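Local coordinates for protein peptidoglycan glycosyltransferase (Eggerthella lenta, PDB 4MNR) that is a penicillin-binding protein that combines a dimerisation domain with a transpeptidase domain of the beta-lactamase-like fold, at residues F207-T212 with N242-Q247; A236-S241 with V382-G387; G216-S221 with S290-A295. All blocks are in the same frame, centred on the assembly; numbering follows the deposited sequence. Where two conformers were deposited one is given.

How the contacts relate
Following the chain from the N terminus, residues 207-212 come first and contact 1 closes a short loop of 29 intervening residues when helix 242-263 begins. Inside that loop lie the first partners of the other two: 216-221, which waits for 290-295 in contact 3, and 236-241, which waits for 382-387 in contact 2. No contact nests within another; all three cross, and all belong to the transpeptidase domain. Contact 1 is the middle link, touching contact 2 through S209 and S241, and contact 3 through N242 and S221. Contacts 2 and 3 do not touch. Contact 1 ties strand 206-209 to helix 242-263, contact 2 helix 233-239 to the end of helix 368-384, contact 3 strand 218-221 to helix 291-298.

Contact 1 of 3, residues F207-T212 with N242-Q247; sequences FSSPGT and NTVFGQ
In Q247, whose amide reaches S208, CG stands anti to the carbonyl carbon (chi1 -67°) and CD anti to CA, an extended chain; chi3 of 88° then turns the amide. NE2 donates twice within its own amide plane: to S208 O at 2.7 Å, a short but distinctly bent bond, and back one helical turn to T243 O at 2.9 Å with a straighter N-H...O angle of 159°. The two bonds of NE2 hold the amide's rotation. T243 O also takes Q247 N, from the opposite face of its carbonyl plane. On the other arm, Q247 OE1 receives a water that in turn accepts from S208 N. The strand pairs with strand 231-232 and runs roughly antiparallel, at a slant, past the first turn of helix 242-263, whose opening N242 is the asparagine of the SxN signature of penicillin-binding proteins. V244 fills the joint: its CG1 sits 3.7 Å from F207 CB, the two side chains crossing at about a right angle, while its CG2 packs 3.6 Å from S209 CB. S209 OG itself is hydrogen-bonded to S241 and N222. Further along, T243 OG1 lies 2.9 Å from P210 O, with S241 OG a weak second partner.

Contact 2 of 3, residues A236-S241 with V382-G387; sequences ATELSS and VQNGTG
T386 meets the end of helix 233-239 with both backbone and side chain: its N donates to E238 O at 3.0 Å. Its chi1 of 56° places OG1 between the backbone N and the carbonyl carbon and leaves CG2 beside the N; this methyl lies 3.4 Å from E238 O and also near L239 O. A water 2.7 Å from T386 OG1 donates to T237 O, and OG1 is also hydrogen-bonded to T401. Just before it, G385 CA comes 3.4 Å from E238 O, so the same carbonyl meets two successive residues, one by a true hydrogen bond and one by a weak CA-H...O contact.

The E238 side chain runs outward beside N384, the two pointing the same way. With CG anti to its carbonyl carbon (chi1 -62°) and the chain extended beyond, E238 brings OE1 to 3.9 Å from N384 CB. A water donates a hydrogen bond to E238 OE1 at 2.7 Å and reaches N384 O weakly.

At this end the helix closes in a Schellman motif: S240 has positive phi, S241 N bonds to A236 O at 2.9 Å, and S240 N bonds weakly to T237 O. S240 OG is hydrogen-bonded to K188 and K400, of the SxxK and KTG signatures, and this turn delivers the SxN signature, S240 to N242, of the penicillin-binding transpeptidase fold.

Contact 3 of 3, residues G216-S221 with S290-A295; sequences GNATVS and SPWELA
T219 O is gripped by two indoles, W292 NE1 at 3.0 Å and, from further along the same helix, W296 NE1; the two tryptophan rings meet edge to face. The W292 bond is good on the donor side, with an N-H...O angle of 157° and the oxygen close to the ring plane. On the acceptor side, NE1 stands well above the carbonyl plane of T219. In W292, chi1 of 179° puts CG anti to the backbone N, and chi2 of 76° turns the indole.

One face of the indole then receives A218: the methyl CB sits 3.5 Å from the centroid of the five-membered ring of W292, over the face, a CH-pi contact. Beyond the ring, V220 CG2 packs 4.0 Å from A295 CB, and both residues also touch I215 of the neighbouring strand 212-215. This joins the small hairpin 212-221 to helix 291-298, whose axis runs nearly parallel to strand 218-221.

At the turn of the hairpin, G216 CA lies 3.9 Å from P291 CB, against the first turn of the helix. S290 is the N-cap: its OG accepts from E293 N at 3.1 Å. A water donates to G216 O at 2.7 Å, accepts from W292 N and also meets S290 OG, so it links the turn to the helix start.

The chemistry is that of one strand carbonyl satisfied by indole N-H groups and the N-H of W292, in the first turn of the helix, donating to a water; the indole works both as donor at its edge and as packing surface on its face.

Contact 1 of 3, residues F207-T212 with N242-Q247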
ATOM      1  N   PHE A 207     -12.739 -26.103   6.645  1.00 13.45           N
ATOM      2  CA  PHE A 207     -11.811 -26.606   5.636  1.00 14.30           C
ATOM      3  C   PHE A 207     -10.683 -27.384   6.299  1.00 15.40           C
ATOM      4  O   PHE A 207     -10.268 -27.057   7.407  1.00 16.41           O
ATOM      5  CB  PHE A 207     -11.134 -25.452   4.902  1.00 15.60           C
ATOM      6  CG  PHE A 207     -12.018 -24.706   3.962  1.00 15.92           C
ATOM      7  CD1 PHE A 207     -12.845 -23.700   4.429  1.00 13.08           C
ATOM      8  CD2 PHE A 207     -11.986 -24.975   2.605  1.00 20.27           C
ATOM      9  CE1 PHE A 207     -13.650 -22.995   3.556  1.00 18.21           C
ATOM     10  CE2 PHE A 207     -12.790 -24.278   1.724  1.00 22.74           C
ATOM     11  CZ  PHE A 207     -13.619 -23.280   2.198  1.00 16.77           C
ATOM     12  N   SER A 208     -10.161 -28.396   5.615  0.56 15.16           N
ATOM     13  CA  SER A 208      -8.971 -29.071   6.115  0.56 17.58           C
ATOM     14  C   SER A 208      -7.760 -28.155   5.932  0.56 15.93           C
ATOM     15  O   SER A 208      -7.632 -27.491   4.904  0.56 15.00           O
ATOM     16  CB  SER A 208      -8.758 -30.396   5.382  0.56 18.69           C
ATOM     17  OG  SER A 208      -7.683 -31.129   5.944  0.56 21.64           O
ATOM     18  N   SER A 209      -6.873 -28.118   6.924  1.00 13.21           N
ATOM     19  CA  SER A 209      -5.691 -27.260   6.859  1.00 11.86           C
ATOM     20  C   SER A 209      -4.376 -28.042   7.071  1.00 13.42           C
ATOM     21  O   SER A 209      -3.664 -27.825   8.056  1.00 13.55           O
ATOM     22  CB  SER A 209      -5.820 -26.103   7.866  1.00 12.02           C
ATOM     23  OG  SER A 209      -4.740 -25.185   7.759  1.00 13.01           O
ATOM     24  N   PRO A 210      -4.036 -28.938   6.133  1.00 13.88           N
ATOM     25  CA  PRO A 210      -2.796 -29.712   6.280  1.00 16.91           C
ATOM     26  C   PRO A 210      -1.555 -28.852   6.055  1.00 16.17           C
ATOM     27  O   PRO A 210      -1.666 -27.756   5.504  1.00 14.44           O
ATOM     28  CB  PRO A 210      -2.907 -30.767   5.177  1.00 17.26           C
ATOM     29  CG  PRO A 210      -3.802 -30.147   4.151  1.00 15.60           C
ATOM     30  CD  PRO A 210      -4.777 -29.308   4.913  1.00 14.42           C
ATOM     31  N   GLY A 211      -0.387 -29.348   6.461  1.00 17.65           N
ATOM     32  CA  GLY A 211       0.837 -28.586   6.301  1.00 18.11           C
ATOM     33  C   GLY A 211       1.176 -28.453   4.829  1.00 15.42           C
ATOM     34  O   GLY A 211       1.672 -27.417   4.377  1.00 16.25           O
ATOM     35  N   THR A 212       0.943 -29.528   4.089  0.67 15.54           N
ATOM     36  CA  THR A 212       1.115 -29.508   2.649  0.67 17.17           C
ATOM     37  C   THR A 212      -0.050 -30.247   2.022  0.67 16.48           C
ATOM     38  O   THR A 212      -0.685 -31.093   2.651  0.67 16.74           O
ATOM     39  CB  THR A 212       2.430 -30.200   2.206  0.67 20.24           C
ATOM     40  OG1 THR A 212       2.361 -31.594   2.514  0.67 21.52           O
ATOM     41  CG2 THR A 212       3.641 -29.603   2.911  0.67 24.46           C
ATOM     42  N   ASN A 242      -2.427 -21.148   4.127  1.00 11.20           N
ATOM     43  CA  ASN A 242      -2.370 -21.185   2.669  1.00 10.20           C
ATOM     44  C   ASN A 242      -3.158 -22.368   2.111  1.00  9.44           C
ATOM     45  O   ASN A 242      -3.772 -22.275   1.043  1.00 11.48           O
ATOM     46  CB  ASN A 242      -0.917 -21.294   2.176  1.00 10.13           C
ATOM     47  CG  ASN A 242      -0.081 -20.054   2.504  1.00 11.93           C
ATOM     48  OD1 ASN A 242      -0.584 -18.931   2.518  1.00 12.23           O
ATOM     49  ND2 ASN A 242       1.215 -20.267   2.763  1.00 12.71           N
ATOM     50  N   THR A 243      -3.127 -23.497   2.810  1.00  9.44           N
ATOM     51  CA  THR A 243      -3.833 -24.670   2.272  1.00  9.21           C
ATOM     52  C   THR A 243      -5.352 -24.503   2.304  1.00 11.65           C
ATOM     53  O   THR A 243      -6.051 -25.013   1.430  1.00 13.03           O
ATOM     54  CB  THR A 243      -3.396 -25.996   2.902  1.00 11.72           C
ATOM     55  OG1 THR A 243      -3.595 -25.954   4.316  1.00 11.45           O
ATOM     56  CG2 THR A 243      -1.911 -26.275   2.587  1.00 11.77           C
ATOM     57  N   VAL A 244      -5.872 -23.774   3.286  1.00  9.58           N
ATOM     58  CA  VAL A 244      -7.297 -23.477   3.269  1.00  9.09           C
ATOM     59  C   VAL A 244      -7.617 -22.484   2.155  1.00 12.02           C
ATOM     60  O   VAL A 244      -8.554 -22.678   1.391  1.00 11.62           O
ATOM     61  CB  VAL A 244      -7.760 -22.886   4.601  1.00 10.72           C
ATOM     62  CG1 VAL A 244      -9.175 -22.312   4.471  1.00 12.91           C
ATOM     63  CG2 VAL A 244      -7.704 -23.951   5.693  1.00 10.35           C
ATOM     64  N   PHE A 245      -6.843 -21.412   2.062  1.00 11.36           N
ATOM     65  CA  PHE A 245      -7.137 -20.420   1.023  1.00 10.47           C
ATOM     66  C   PHE A 245      -6.940 -20.964  -0.397  1.00 10.49           C
ATOM     67  O   PHE A 245      -7.668 -20.576  -1.317  1.00 10.20           O
ATOM     68  CB  PHE A 245      -6.419 -19.090   1.291  1.00 10.24           C
ATOM     69  CG  PHE A 245      -7.169 -18.223   2.245  1.00  8.07           C
ATOM     70  CD1 PHE A 245      -7.079 -18.441   3.613  1.00 10.26           C
ATOM     71  CD2 PHE A 245      -8.038 -17.245   1.780  1.00  9.96           C
ATOM     72  CE1 PHE A 245      -7.816 -17.667   4.496  1.00 11.80           C
ATOM     73  CE2 PHE A 245      -8.780 -16.457   2.660  1.00 10.75           C
ATOM     74  CZ  PHE A 245      -8.665 -16.671   4.024  1.00 11.93           C
ATOM     75  N   GLY A 246      -6.006 -21.900  -0.557  1.00  9.77           N
ATOM     76  CA  GLY A 246      -5.813 -22.546  -1.839  1.00 11.26           C
ATOM     77  C   GLY A 246      -7.057 -23.310  -2.252  1.00 14.68           C
ATOM     78  O   GLY A 246      -7.527 -23.203  -3.384  1.00 14.00           O
ATOM     79  N   GLN A 247      -7.602 -24.079  -1.317  1.00 12.81           N
ATOM     80  CA  GLN A 247      -8.821 -24.836  -1.577  1.00 13.05           C
ATOM     81  C   GLN A 247      -9.990 -23.908  -1.857  1.00 12.89           C
ATOM     82  O   GLN A 247     -10.834 -24.209  -2.701  1.00 12.57           O
ATOM     83  CB  GLN A 247      -9.147 -25.734  -0.390  1.00 14.04           C
ATOM     84  CG  GLN A 247      -8.130 -26.850  -0.185  1.00 12.78           C
ATOM     85  CD  GLN A 247      -8.432 -27.638   1.069  1.00 15.44           C
ATOM     86  OE1 GLN A 247      -9.195 -28.608   1.033  1.00 20.71           O
ATOM     87  NE2 GLN A 247      -7.860 -27.205   2.196  1.00 13.79           N
TER
HETATM   88  O   HOH W   1     -11.116 -29.094   2.996  1.00 19.89           O

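Contact 2 of 3, residues A236-S241 with V382-G387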
ATOM      1  N   ALA A 236      -8.960 -19.858   9.753  1.00  9.96           N
ATOM      2  CA  ALA A 236      -7.929 -19.961   8.726  1.00 11.32           C
ATOM      3  C   ALA A 236      -7.392 -18.578   8.345  1.00 10.24           C
ATOM      4  O   ALA A 236      -6.246 -18.446   7.961  1.00 12.53           O
ATOM      5  CB  ALA A 236      -8.455 -20.679   7.502  1.00 12.20           C
ATOM      6  N   THR A 237      -8.225 -17.552   8.468  1.00  8.85           N
ATOM      7  CA  THR A 237      -7.774 -16.189   8.220  1.00 10.02           C
ATOM      8  C   THR A 237      -6.899 -15.755   9.397  1.00 11.74           C
ATOM      9  O   THR A 237      -5.842 -15.161   9.195  1.00 11.95           O
ATOM     10  CB  THR A 237      -8.965 -15.225   8.061  1.00 11.09           C
ATOM     11  OG1 THR A 237      -9.840 -15.726   7.047  1.00 10.56           O
ATOM     12  CG2 THR A 237      -8.488 -13.826   7.658  1.00 12.86           C
ATOM     13  N   GLU A 238      -7.337 -16.059  10.617  1.00 11.37           N
ATOM     14  CA  GLU A 238      -6.542 -15.735  11.809  1.00 10.57           C
ATOM     15  C   GLU A 238      -5.146 -16.353  11.784  1.00 12.38           C
ATOM     16  O   GLU A 238      -4.170 -15.688  12.145  1.00 15.44           O
ATOM     17  CB  GLU A 238      -7.266 -16.125  13.096  1.00 11.50           C
ATOM     18  CG  GLU A 238      -8.581 -15.389  13.299  1.00 12.13           C
ATOM     19  CD  GLU A 238      -9.330 -15.851  14.545  1.00 21.46           C
ATOM     20  OE1 GLU A 238      -8.875 -16.813  15.200  1.00 25.65           O
ATOM     21  OE2 GLU A 238     -10.374 -15.242  14.874  1.00 21.54           O
ATOM     22  N   LEU A 239      -5.058 -17.616  11.361  1.00 11.26           N
ATOM     23  CA  LEU A 239      -3.799 -18.349  11.348  1.00 13.65           C
ATOM     24  C   LEU A 239      -3.056 -18.169  10.028  1.00 14.45           C
ATOM     25  O   LEU A 239      -1.917 -18.617   9.883  1.00 16.36           O
ATOM     26  CB  LEU A 239      -4.052 -19.842  11.585  1.00 14.65           C
ATOM     27  CG  LEU A 239      -4.543 -20.203  12.989  1.00 18.10           C
ATOM     28  CD1 LEU A 239      -4.887 -21.688  13.082  1.00 18.33           C
ATOM     29  CD2 LEU A 239      -3.492 -19.822  14.020  1.00 22.93           C
ATOM     30  N   SER A 240      -3.720 -17.527   9.072  1.00 11.36           N
ATOM     31  CA  SER A 240      -3.202 -17.347   7.714  1.00 11.69           C
ATOM     32  C   SER A 240      -2.834 -18.663   7.011  1.00 15.67           C
ATOM     33  O   SER A 240      -1.712 -18.831   6.540  1.00 17.05           O
ATOM     34  CB  SER A 240      -2.006 -16.400   7.709  1.00 14.67           C
ATOM     35  OG  SER A 240      -1.908 -15.781   6.438  1.00 14.92           O
ATOM     36  N   SER A 241      -3.786 -19.585   6.917  1.00 10.45           N
ATOM     37  CA  SER A 241      -3.513 -20.882   6.289  1.00  8.81           C
ATOM     38  C   SER A 241      -3.554 -20.836   4.758  1.00 10.58           C
ATOM     39  O   SER A 241      -4.589 -20.533   4.156  1.00 11.01           O
ATOM     40  CB  SER A 241      -4.509 -21.936   6.788  1.00 11.51           C
ATOM     41  OG  SER A 241      -4.403 -23.115   5.997  1.00 11.00           O
ATOM     42  N   VAL A 382      -6.060  -9.890  14.884  1.00 10.13           N
ATOM     43  CA  VAL A 382      -5.271  -9.137  15.846  1.00 10.93           C
ATOM     44  C   VAL A 382      -5.511  -9.612  17.287  1.00 12.65           C
ATOM     45  O   VAL A 382      -4.588  -9.655  18.107  1.00 14.08           O
ATOM     46  CB  VAL A 382      -5.532  -7.626  15.689  1.00 11.08           C
ATOM     47  CG1 VAL A 382      -4.842  -6.839  16.810  1.00 14.36           C
ATOM     48  CG2 VAL A 382      -5.045  -7.174  14.323  1.00 11.27           C
ATOM     49  N   GLN A 383      -6.743 -10.008  17.591  1.00 13.39           N
ATOM     50  CA  GLN A 383      -7.055 -10.490  18.935  1.00 13.51           C
ATOM     51  C   GLN A 383      -6.560 -11.906  19.223  1.00 15.98           C
ATOM     52  O   GLN A 383      -6.101 -12.195  20.341  1.00 18.42           O
ATOM     53  CB  GLN A 383      -8.560 -10.400  19.191  1.00 15.73           C
ATOM     54  CG  GLN A 383      -9.089  -8.975  19.205  1.00 18.20           C
ATOM     55  CD  GLN A 383     -10.564  -8.910  19.549  1.00 24.77           C
ATOM     56  OE1 GLN A 383     -11.311  -9.855  19.304  1.00 24.06           O
ATOM     57  NE2 GLN A 383     -10.990  -7.793  20.128  1.00 24.43           N
ATOM     58  N   ASN A 384      -6.640 -12.784  18.224  1.00 16.67           N
ATOM     59  CA  ASN A 384      -6.425 -14.208  18.449  1.00 18.40           C
ATOM     60  C   ASN A 384      -5.475 -14.892  17.471  1.00 18.49           C
ATOM     61  O   ASN A 384      -5.169 -16.077  17.622  1.00 23.94           O
ATOM     62  CB  ASN A 384      -7.765 -14.943  18.430  1.00 20.64           C
ATOM     63  CG  ASN A 384      -8.722 -14.429  19.490  1.00 31.65           C
ATOM     64  OD1 ASN A 384      -8.355 -14.296  20.656  1.00 33.94           O
ATOM     65  ND2 ASN A 384      -9.947 -14.123  19.087  1.00 37.13           N
ATOM     66  N   GLY A 385      -5.012 -14.161  16.470  1.00 16.22           N
ATOM     67  CA  GLY A 385      -4.244 -14.780  15.407  1.00 16.10           C
ATOM     68  C   GLY A 385      -2.832 -14.266  15.255  1.00 16.36           C
ATOM     69  O   GLY A 385      -2.152 -13.958  16.234  1.00 17.52           O
ATOM     70  N   THR A 386      -2.382 -14.190  14.007  1.00 12.54           N
ATOM     71  CA  THR A 386      -0.994 -13.844  13.721  1.00 12.05           C
ATOM     72  C   THR A 386      -0.712 -12.361  13.928  1.00 14.14           C
ATOM     73  O   THR A 386       0.441 -11.940  13.886  1.00 16.65           O
ATOM     74  CB  THR A 386      -0.660 -14.161  12.258  1.00 13.56           C
ATOM     75  OG1 THR A 386      -1.586 -13.475  11.410  1.00 13.72           O
ATOM     76  CG2 THR A 386      -0.780 -15.662  12.002  1.00 15.31           C
ATOM     77  N   GLY A 387      -1.749 -11.561  14.131  1.00 11.90           N
ATOM     78  CA  GLY A 387      -1.553 -10.121  14.200  1.00 10.93           C
ATOM     79  C   GLY A 387      -1.515  -9.479  15.581  1.00 11.69           C
ATOM     80  O   GLY A 387      -1.722  -8.263  15.681  1.00 12.47           O
TER
HETATM   81  O   HOH W   2      -3.607 -13.628   9.651  1.00 18.67           O
HETATM   82  O   HOH W   3      -6.821 -18.494  15.897  1.00 40.66           O

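Contact 3 of 3, residues G216-S221 with S290-A295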
ATOM      1  N   GLY A 216      -3.526 -29.278  -8.196  1.00 19.07           N
ATOM      2  CA  GLY A 216      -3.076 -29.119  -9.571  1.00 20.06           C
ATOM      3  C   GLY A 216      -1.681 -29.665  -9.860  1.00 22.21           C
ATOM      4  O   GLY A 216      -0.896 -29.034 -10.573  1.00 24.53           O
ATOM      5  N   ASN A 217      -1.362 -30.819  -9.283  1.00 21.42           N
ATOM      6  CA  ASN A 217      -0.110 -31.524  -9.588  1.00 21.99           C
ATOM      7  C   ASN A 217       1.179 -30.880  -9.074  1.00 21.02           C
ATOM      8  O   ASN A 217       2.273 -31.266  -9.480  1.00 23.38           O
ATOM      9  CB  ASN A 217      -0.017 -31.807 -11.089  1.00 25.79           C
ATOM     10  CG  ASN A 217      -1.309 -32.362 -11.638  1.00 30.73           C
ATOM     11  OD1 ASN A 217      -1.855 -33.323 -11.093  1.00 31.95           O
ATOM     12  ND2 ASN A 217      -1.828 -31.739 -12.693  1.00 28.88           N
ATOM     13  N   ALA A 218       1.048 -29.898  -8.184  1.00 16.36           N
ATOM     14  CA  ALA A 218       2.190 -29.445  -7.415  1.00 17.36           C
ATOM     15  C   ALA A 218       1.672 -29.098  -6.014  1.00 20.50           C
ATOM     16  O   ALA A 218       0.501 -29.285  -5.730  1.00 21.87           O
ATOM     17  CB  ALA A 218       2.850 -28.245  -8.074  1.00 21.60           C
ATOM     18  N   THR A 219       2.545 -28.584  -5.161  1.00 19.19           N
ATOM     19  CA  THR A 219       2.257 -28.460  -3.731  1.00 18.40           C
ATOM     20  C   THR A 219       1.823 -27.051  -3.297  1.00 16.79           C
ATOM     21  O   THR A 219       2.360 -26.051  -3.764  1.00 17.29           O
ATOM     22  CB  THR A 219       3.512 -28.872  -2.933  1.00 20.00           C
ATOM     23  OG1 THR A 219       3.834 -30.235  -3.241  1.00 27.74           O
ATOM     24  CG2 THR A 219       3.286 -28.743  -1.451  1.00 24.66           C
ATOM     25  N   VAL A 220       0.834 -26.983  -2.407  1.00 12.87           N
ATOM     26  CA  VAL A 220       0.531 -25.758  -1.677  1.00 12.03           C
ATOM     27  C   VAL A 220       0.844 -26.090  -0.224  1.00 14.96           C
ATOM     28  O   VAL A 220       0.471 -27.158   0.264  1.00 14.70           O
ATOM     29  CB  VAL A 220      -0.954 -25.354  -1.804  1.00 13.59           C
ATOM     30  CG1 VAL A 220      -1.255 -24.113  -0.962  1.00 14.52           C
ATOM     31  CG2 VAL A 220      -1.312 -25.113  -3.255  1.00 14.63           C
ATOM     32  N   SER A 221       1.544 -25.195   0.463  0.61 15.36           N
ATOM     33  CA  SER A 221       1.963 -25.482   1.835  0.61 16.22           C
ATOM     34  C   SER A 221       1.660 -24.322   2.766  0.61 15.93           C
ATOM     35  O   SER A 221       1.788 -23.158   2.382  0.61 14.47           O
ATOM     36  CB  SER A 221       3.464 -25.797   1.899  0.61 18.21           C
ATOM     37  OG  SER A 221       3.804 -26.958   1.160  0.61 19.14           O
ATOM     38  N   SER A 290      -4.488 -23.795 -14.765  1.00 18.19           N
ATOM     39  CA  SER A 290      -3.635 -24.290 -13.686  1.00 18.48           C
ATOM     40  C   SER A 290      -4.268 -24.086 -12.321  1.00 15.96           C
ATOM     41  O   SER A 290      -4.169 -22.992 -11.757  1.00 14.80           O
ATOM     42  CB  SER A 290      -2.274 -23.586 -13.713  1.00 18.00           C
ATOM     43  OG  SER A 290      -1.455 -24.018 -12.635  1.00 19.64           O
ATOM     44  N   PRO A 291      -4.911 -25.137 -11.778  1.00 15.31           N
ATOM     45  CA  PRO A 291      -5.455 -25.103 -10.413  1.00 16.50           C
ATOM     46  C   PRO A 291      -4.394 -24.735  -9.392  1.00 12.94           C
ATOM     47  O   PRO A 291      -4.703 -24.101  -8.389  1.00 14.38           O
ATOM     48  CB  PRO A 291      -5.910 -26.549 -10.184  1.00 16.37           C
ATOM     49  CG  PRO A 291      -6.263 -27.031 -11.541  1.00 18.72           C
ATOM     50  CD  PRO A 291      -5.293 -26.370 -12.488  1.00 17.75           C
ATOM     51  N   TRP A 292      -3.157 -25.146  -9.640  1.00 13.46           N
ATOM     52  CA  TRP A 292      -2.061 -24.819  -8.741  1.00 11.86           C
ATOM     53  C   TRP A 292      -1.813 -23.303  -8.716  1.00 11.08           C
ATOM     54  O   TRP A 292      -1.666 -22.708  -7.646  1.00 10.71           O
ATOM     55  CB  TRP A 292      -0.805 -25.574  -9.181  1.00 13.00           C
ATOM     56  CG  TRP A 292       0.396 -25.292  -8.351  1.00 11.66           C
ATOM     57  CD1 TRP A 292       0.659 -25.766  -7.104  1.00 12.16           C
ATOM     58  CD2 TRP A 292       1.520 -24.486  -8.723  1.00 14.39           C
ATOM     59  NE1 TRP A 292       1.881 -25.300  -6.668  1.00 14.35           N
ATOM     60  CE2 TRP A 292       2.427 -24.515  -7.651  1.00 15.59           C
ATOM     61  CE3 TRP A 292       1.845 -23.744  -9.865  1.00 17.68           C
ATOM     62  CZ2 TRP A 292       3.637 -23.826  -7.680  1.00 20.94           C
ATOM     63  CZ3 TRP A 292       3.043 -23.061  -9.894  1.00 19.85           C
ATOM     64  CH2 TRP A 292       3.924 -23.105  -8.809  1.00 19.60           C
ATOM     65  N   GLU A 293      -1.771 -22.676  -9.892  1.00 11.38           N
ATOM     66  CA  GLU A 293      -1.613 -21.229  -9.962  1.00 12.11           C
ATOM     67  C   GLU A 293      -2.804 -20.518  -9.312  1.00 12.17           C
ATOM     68  O   GLU A 293      -2.643 -19.499  -8.633  1.00 11.89           O
ATOM     69  CB  GLU A 293      -1.423 -20.751 -11.414  1.00 12.78           C
ATOM     70  CG  GLU A 293      -1.031 -19.271 -11.494  1.00 13.38           C
ATOM     71  CD  GLU A 293      -0.874 -18.747 -12.928  1.00 18.18           C
ATOM     72  OE1 GLU A 293      -0.750 -19.569 -13.868  1.00 21.60           O
ATOM     73  OE2 GLU A 293      -0.870 -17.502 -13.110  1.00 17.84           O
ATOM     74  N   LEU A 294      -4.000 -21.064  -9.528  1.00 10.83           N
ATOM     75  CA  LEU A 294      -5.220 -20.480  -8.961  1.00 10.53           C
ATOM     76  C   LEU A 294      -5.205 -20.543  -7.436  1.00  9.99           C
ATOM     77  O   LEU A 294      -5.509 -19.561  -6.744  1.00  9.57           O
ATOM     78  CB  LEU A 294      -6.446 -21.215  -9.518  1.00 11.00           C
ATOM     79  CG  LEU A 294      -7.797 -20.896  -8.857  1.00 11.88           C
ATOM     80  CD1 LEU A 294      -8.134 -19.407  -8.933  1.00 12.25           C
ATOM     81  CD2 LEU A 294      -8.898 -21.711  -9.523  1.00 14.96           C
ATOM     82  N   ALA A 295      -4.827 -21.699  -6.914  1.00 10.47           N
ATOM     83  CA  ALA A 295      -4.765 -21.895  -5.471  1.00  9.68           C
ATOM     84  C   ALA A 295      -3.776 -20.928  -4.826  1.00  9.25           C
ATOM     85  O   ALA A 295      -4.089 -20.280  -3.829  1.00 10.41           O
ATOM     86  CB  ALA A 295      -4.376 -23.336  -5.158  1.00 12.42           C
TER
HETATM   87  O   HOH W   4      -1.931 -26.940 -12.015  1.00 17.21           O